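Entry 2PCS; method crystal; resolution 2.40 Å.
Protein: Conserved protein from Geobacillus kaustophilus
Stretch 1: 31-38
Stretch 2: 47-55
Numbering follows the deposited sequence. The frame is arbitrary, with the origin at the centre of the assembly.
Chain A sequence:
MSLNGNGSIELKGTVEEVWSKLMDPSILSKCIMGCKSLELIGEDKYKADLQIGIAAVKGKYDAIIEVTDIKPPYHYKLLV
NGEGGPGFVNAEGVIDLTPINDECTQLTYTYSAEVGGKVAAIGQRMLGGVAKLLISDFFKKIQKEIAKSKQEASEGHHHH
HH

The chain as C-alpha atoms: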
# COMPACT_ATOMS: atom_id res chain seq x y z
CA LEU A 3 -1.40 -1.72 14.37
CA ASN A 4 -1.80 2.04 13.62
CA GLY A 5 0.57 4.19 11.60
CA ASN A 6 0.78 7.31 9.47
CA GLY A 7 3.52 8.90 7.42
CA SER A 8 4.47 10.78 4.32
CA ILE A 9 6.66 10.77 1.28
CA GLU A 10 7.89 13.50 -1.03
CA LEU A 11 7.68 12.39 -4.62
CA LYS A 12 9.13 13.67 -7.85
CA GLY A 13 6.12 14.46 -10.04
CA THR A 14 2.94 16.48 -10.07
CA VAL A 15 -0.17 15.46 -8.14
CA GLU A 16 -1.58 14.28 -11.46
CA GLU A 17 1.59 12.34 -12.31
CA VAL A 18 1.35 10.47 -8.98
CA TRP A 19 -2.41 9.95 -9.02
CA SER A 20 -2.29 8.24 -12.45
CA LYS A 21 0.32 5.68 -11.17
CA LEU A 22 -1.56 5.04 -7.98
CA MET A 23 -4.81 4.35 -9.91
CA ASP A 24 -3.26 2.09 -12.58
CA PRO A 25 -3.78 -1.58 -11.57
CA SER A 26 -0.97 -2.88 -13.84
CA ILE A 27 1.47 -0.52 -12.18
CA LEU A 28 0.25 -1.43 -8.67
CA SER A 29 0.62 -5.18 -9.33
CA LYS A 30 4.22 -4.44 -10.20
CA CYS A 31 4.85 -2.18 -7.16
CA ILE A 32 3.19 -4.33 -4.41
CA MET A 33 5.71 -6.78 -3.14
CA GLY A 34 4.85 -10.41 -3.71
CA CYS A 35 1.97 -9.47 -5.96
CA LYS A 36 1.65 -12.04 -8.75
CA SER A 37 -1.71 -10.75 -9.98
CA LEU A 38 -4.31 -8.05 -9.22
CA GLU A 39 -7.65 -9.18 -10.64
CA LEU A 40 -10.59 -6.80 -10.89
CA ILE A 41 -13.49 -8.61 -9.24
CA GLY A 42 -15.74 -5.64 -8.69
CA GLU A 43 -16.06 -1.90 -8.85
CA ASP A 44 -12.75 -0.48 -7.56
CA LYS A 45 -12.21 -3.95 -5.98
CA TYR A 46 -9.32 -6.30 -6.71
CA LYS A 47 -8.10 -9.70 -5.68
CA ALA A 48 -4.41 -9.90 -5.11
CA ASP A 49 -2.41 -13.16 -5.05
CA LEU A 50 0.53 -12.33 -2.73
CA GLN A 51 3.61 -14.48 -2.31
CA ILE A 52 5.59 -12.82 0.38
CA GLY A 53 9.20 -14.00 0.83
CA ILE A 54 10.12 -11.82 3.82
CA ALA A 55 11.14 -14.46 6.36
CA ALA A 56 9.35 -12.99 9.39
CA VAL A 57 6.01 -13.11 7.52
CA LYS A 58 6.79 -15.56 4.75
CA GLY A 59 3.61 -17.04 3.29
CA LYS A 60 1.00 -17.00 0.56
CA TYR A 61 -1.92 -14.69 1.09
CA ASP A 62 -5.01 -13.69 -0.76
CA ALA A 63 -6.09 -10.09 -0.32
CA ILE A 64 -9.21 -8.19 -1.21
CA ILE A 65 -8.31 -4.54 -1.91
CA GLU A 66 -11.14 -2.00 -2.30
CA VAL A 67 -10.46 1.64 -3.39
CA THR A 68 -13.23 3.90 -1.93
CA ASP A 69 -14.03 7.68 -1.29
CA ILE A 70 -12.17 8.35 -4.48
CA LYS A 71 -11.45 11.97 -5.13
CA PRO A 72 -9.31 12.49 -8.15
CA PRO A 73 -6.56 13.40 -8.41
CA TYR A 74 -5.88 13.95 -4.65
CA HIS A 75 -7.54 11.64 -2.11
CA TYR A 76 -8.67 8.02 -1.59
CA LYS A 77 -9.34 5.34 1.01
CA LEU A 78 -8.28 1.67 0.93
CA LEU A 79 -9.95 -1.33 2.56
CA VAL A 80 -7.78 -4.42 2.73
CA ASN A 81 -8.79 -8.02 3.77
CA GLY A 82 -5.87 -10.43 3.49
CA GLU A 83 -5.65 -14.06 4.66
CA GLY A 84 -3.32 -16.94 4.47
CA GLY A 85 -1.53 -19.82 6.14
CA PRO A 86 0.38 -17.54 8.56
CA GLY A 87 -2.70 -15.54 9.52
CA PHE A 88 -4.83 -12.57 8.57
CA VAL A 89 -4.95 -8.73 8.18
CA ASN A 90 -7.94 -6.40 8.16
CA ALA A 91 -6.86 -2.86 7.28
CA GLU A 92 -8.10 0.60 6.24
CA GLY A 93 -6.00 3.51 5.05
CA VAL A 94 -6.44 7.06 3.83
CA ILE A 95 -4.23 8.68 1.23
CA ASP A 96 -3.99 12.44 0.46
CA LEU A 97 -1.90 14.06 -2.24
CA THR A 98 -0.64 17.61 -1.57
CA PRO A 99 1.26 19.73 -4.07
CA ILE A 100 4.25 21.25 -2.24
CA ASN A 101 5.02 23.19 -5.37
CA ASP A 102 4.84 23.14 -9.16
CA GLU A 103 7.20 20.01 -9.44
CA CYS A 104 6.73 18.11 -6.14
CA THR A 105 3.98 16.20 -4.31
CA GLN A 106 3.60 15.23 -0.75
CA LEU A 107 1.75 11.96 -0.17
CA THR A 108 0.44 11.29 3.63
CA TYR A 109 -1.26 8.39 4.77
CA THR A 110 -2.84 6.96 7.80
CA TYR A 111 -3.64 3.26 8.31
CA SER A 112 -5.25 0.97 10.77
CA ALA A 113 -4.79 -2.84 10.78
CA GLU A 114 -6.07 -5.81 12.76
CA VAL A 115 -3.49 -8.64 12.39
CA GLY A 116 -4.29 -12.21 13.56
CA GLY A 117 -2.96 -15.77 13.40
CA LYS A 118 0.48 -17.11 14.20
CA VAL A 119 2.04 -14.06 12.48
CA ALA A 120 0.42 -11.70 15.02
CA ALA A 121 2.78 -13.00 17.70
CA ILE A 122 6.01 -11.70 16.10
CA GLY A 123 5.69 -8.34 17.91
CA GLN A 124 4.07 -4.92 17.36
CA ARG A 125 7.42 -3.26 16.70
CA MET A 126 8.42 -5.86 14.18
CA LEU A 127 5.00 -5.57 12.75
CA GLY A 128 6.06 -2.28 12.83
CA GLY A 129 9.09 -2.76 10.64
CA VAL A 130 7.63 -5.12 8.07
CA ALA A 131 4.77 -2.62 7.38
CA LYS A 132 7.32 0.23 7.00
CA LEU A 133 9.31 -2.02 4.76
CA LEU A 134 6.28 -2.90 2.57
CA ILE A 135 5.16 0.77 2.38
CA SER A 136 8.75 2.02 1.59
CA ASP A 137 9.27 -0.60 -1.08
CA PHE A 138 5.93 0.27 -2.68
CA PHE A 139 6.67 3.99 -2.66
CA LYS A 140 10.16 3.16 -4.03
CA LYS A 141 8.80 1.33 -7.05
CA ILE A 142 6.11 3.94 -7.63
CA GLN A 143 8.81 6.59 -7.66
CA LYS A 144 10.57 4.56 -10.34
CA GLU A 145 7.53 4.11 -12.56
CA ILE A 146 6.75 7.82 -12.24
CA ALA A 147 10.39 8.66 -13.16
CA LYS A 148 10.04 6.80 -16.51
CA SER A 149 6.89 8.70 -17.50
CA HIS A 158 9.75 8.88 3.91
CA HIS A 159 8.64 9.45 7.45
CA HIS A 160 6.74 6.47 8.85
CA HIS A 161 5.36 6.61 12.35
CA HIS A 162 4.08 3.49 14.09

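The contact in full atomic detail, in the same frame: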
# COMPACT_ATOMS: atom_id res chain seq x y z
N CYS A 31 4.23 -2.85 -8.35
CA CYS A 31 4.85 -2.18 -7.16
C CYS A 31 4.53 -2.80 -5.78
O CYS A 31 5.18 -2.45 -4.79
CB CYS A 31 4.55 -0.68 -7.15
SG CYS A 31 4.99 0.17 -8.70
N ILE A 32 3.53 -3.67 -5.69
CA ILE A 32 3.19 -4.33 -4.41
C ILE A 32 4.09 -5.51 -4.30
O ILE A 32 4.15 -6.32 -5.22
CB ILE A 32 1.74 -4.85 -4.37
CG1 ILE A 32 0.74 -3.70 -4.32
CG2 ILE A 32 1.50 -5.81 -3.21
CD1 ILE A 32 -0.67 -4.12 -4.74
N MET A 33 4.79 -5.65 -3.21
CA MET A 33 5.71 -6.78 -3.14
C MET A 33 5.00 -8.12 -3.01
O MET A 33 4.08 -8.27 -2.20
CB MET A 33 6.70 -6.61 -2.02
CG MET A 33 8.14 -6.98 -2.44
SD MET A 33 8.89 -7.64 -0.99
CE MET A 33 9.17 -6.19 0.01
N GLY A 34 5.42 -9.08 -3.80
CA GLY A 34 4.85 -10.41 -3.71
C GLY A 34 3.64 -10.58 -4.60
O GLY A 34 3.14 -11.70 -4.78
N CYS A 35 3.18 -9.47 -5.17
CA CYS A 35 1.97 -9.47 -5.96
C CYS A 35 2.20 -10.12 -7.32
O CYS A 35 2.99 -9.64 -8.12
CB CYS A 35 1.39 -8.08 -6.09
SG CYS A 35 -0.30 -8.17 -6.72
N LYS A 36 1.53 -11.25 -7.54
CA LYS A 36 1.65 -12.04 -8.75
C LYS A 36 0.58 -11.57 -9.72
O LYS A 36 0.86 -11.36 -10.90
CB LYS A 36 1.47 -13.53 -8.46
CG LYS A 36 2.75 -14.34 -8.26
CD LYS A 36 2.47 -15.84 -8.62
CE LYS A 36 3.70 -16.66 -9.09
NZ LYS A 36 3.25 -18.01 -9.59
N SER A 37 -0.63 -11.37 -9.20
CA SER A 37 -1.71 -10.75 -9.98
C SER A 37 -2.66 -9.91 -9.12
O SER A 37 -2.90 -10.24 -7.94
CB SER A 37 -2.49 -11.81 -10.74
OG SER A 37 -2.64 -12.97 -9.94
N LEU A 38 -3.17 -8.83 -9.72
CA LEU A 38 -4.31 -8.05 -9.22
C LEU A 38 -5.44 -8.23 -10.20
O LEU A 38 -5.40 -7.69 -11.30
CB LEU A 38 -3.99 -6.55 -9.15
CG LEU A 38 -3.85 -5.79 -7.82
CD1 LEU A 38 -3.75 -4.30 -8.10
CD2 LEU A 38 -4.99 -6.07 -6.85
N LYS A 47 -8.55 -8.53 -6.36
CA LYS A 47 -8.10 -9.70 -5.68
C LYS A 47 -6.62 -9.79 -6.01
O LYS A 47 -6.21 -9.80 -7.18
CB LYS A 47 -8.86 -10.96 -6.13
CG LYS A 47 -8.48 -12.26 -5.36
CD LYS A 47 -9.68 -13.18 -5.25
CE LYS A 47 -9.32 -14.68 -5.29
NZ LYS A 47 -9.67 -15.41 -4.02
N ALA A 48 -5.83 -9.80 -4.96
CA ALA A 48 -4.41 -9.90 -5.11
C ALA A 48 -3.94 -11.27 -4.61
O ALA A 48 -4.38 -11.76 -3.56
CB ALA A 48 -3.75 -8.76 -4.37
N ASP A 49 -3.10 -11.92 -5.42
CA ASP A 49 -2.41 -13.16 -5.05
C ASP A 49 -1.00 -12.78 -4.58
O ASP A 49 -0.16 -12.40 -5.39
CB ASP A 49 -2.38 -14.12 -6.27
CG ASP A 49 -1.36 -15.30 -6.10
OD1 ASP A 49 -1.19 -15.84 -4.97
OD2 ASP A 49 -0.74 -15.70 -7.12
N LEU A 50 -0.76 -12.81 -3.27
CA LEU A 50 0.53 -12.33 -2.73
C LEU A 50 1.43 -13.48 -2.28
O LEU A 50 1.03 -14.33 -1.47
CB LEU A 50 0.32 -11.33 -1.58
CG LEU A 50 -0.51 -10.10 -1.90
CD1 LEU A 50 -0.98 -9.36 -0.66
CD2 LEU A 50 0.21 -9.17 -2.80
N GLN A 51 2.63 -13.53 -2.82
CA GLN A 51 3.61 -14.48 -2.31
C GLN A 51 4.75 -13.72 -1.66
O GLN A 51 5.62 -13.19 -2.31
CB GLN A 51 4.07 -15.47 -3.40
CG GLN A 51 2.88 -16.34 -3.86
CD GLN A 51 3.17 -17.25 -5.03
OE1 GLN A 51 4.32 -17.63 -5.28
NE2 GLN A 51 2.11 -17.63 -5.76
N ILE A 52 4.69 -13.65 -0.35
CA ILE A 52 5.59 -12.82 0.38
C ILE A 52 6.74 -13.65 0.94
O ILE A 52 6.52 -14.58 1.75
CB ILE A 52 4.82 -12.05 1.44
CG1 ILE A 52 3.95 -10.99 0.73
CG2 ILE A 52 5.77 -11.39 2.43
CD1 ILE A 52 2.59 -10.80 1.34
N GLY A 53 7.96 -13.32 0.47
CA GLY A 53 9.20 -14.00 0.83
C GLY A 53 9.86 -13.51 2.13
O GLY A 53 10.66 -14.23 2.71
N ILE A 54 9.52 -12.32 2.60
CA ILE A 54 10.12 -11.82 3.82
C ILE A 54 9.95 -12.90 4.86
O ILE A 54 8.83 -13.20 5.26
CB ILE A 54 9.45 -10.53 4.35
CG1 ILE A 54 9.62 -9.39 3.35
CG2 ILE A 54 10.06 -10.10 5.65
CD1 ILE A 54 8.68 -8.21 3.65
N ALA A 55 11.06 -13.47 5.28
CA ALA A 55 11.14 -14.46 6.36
C ALA A 55 10.22 -14.29 7.56
O ALA A 55 9.59 -15.22 7.98
CB ALA A 55 12.63 -14.58 6.85

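The most unusual feature of this contact is a glycine pressed against a strand at the point where a turn becomes a pairing partner. Gly34 sits in the type II turn from Ile32 to Cys35 with phi/psi of 89/-9, angles at which a CB would jam against the carbonyl oxygen of Met33. The neighbouring strand imposes the same demand: an ideal CB would point toward it, 2.7 Å from Gln51 O, a clash, and a tight 3.0 Å from Ile52 CG1. Turn geometry and packing therefore ask for the same residue.

Gly34 O accepts a short, nearly straight hydrogen bond from Gln51 N at 2.7 Å, and Leu50 CA approaches the same Gly34 O at 3.4 Å in a CA-H...O contact. The turn's own bond, Cys35 N to Ile32 O at 3.3 Å, is weak, so the better hydrogen-bond geometry lies across the contact.

From here the two segments run antiparallel. Lys36 N donates to Asp49 O at 3.0 Å, and Asp49 N donates to Ser37 O, also at 3.0 Å. The chain turns a corner at Lys36, yet these bonds continue across it. Beyond the corner, CA-H...O contacts join Ala48 CA to Ser37 O at 3.2 Å and Leu38 CA to Lys47 O at 3.3 Å.

Cys35, Leu38, Ala48 and Leu50 share one face of the pairing, and their side chains make it apolar. Leu50, with chi1 m and chi2 t, places CD2 3.6 Å from Ile32 CG2 and 3.7 Å from Cys35 CB, so a single methyl touches both ends of the turn. Ala48 is buried, and its small side chain touches two neighbours: its CB lies 4.2 Å from Cys35 SG and 3.9 Å from Leu38 CD2.

Ser37 and Asp49 point to the other face, where polar groups suit the greater exposure of Ser37 and nearby Lys36. The aliphatic part of Lys36 passes close to two polar side chains, with CB 3.4 Å from Asp49 OD2 and CD 3.4 Å from Gln51 NE2. These are packing contacts. Farther along, Met33 starts sideways but its end comes nearer, bringing CE to 4.2 Å from Ile54 CD1 and extending the contact past the strand.

Together the stretches bury 567 Å², counting both sides. The design rule is economical: backbone bonds set the register, one face supplies apolar packing, and glycine lets the turn come close.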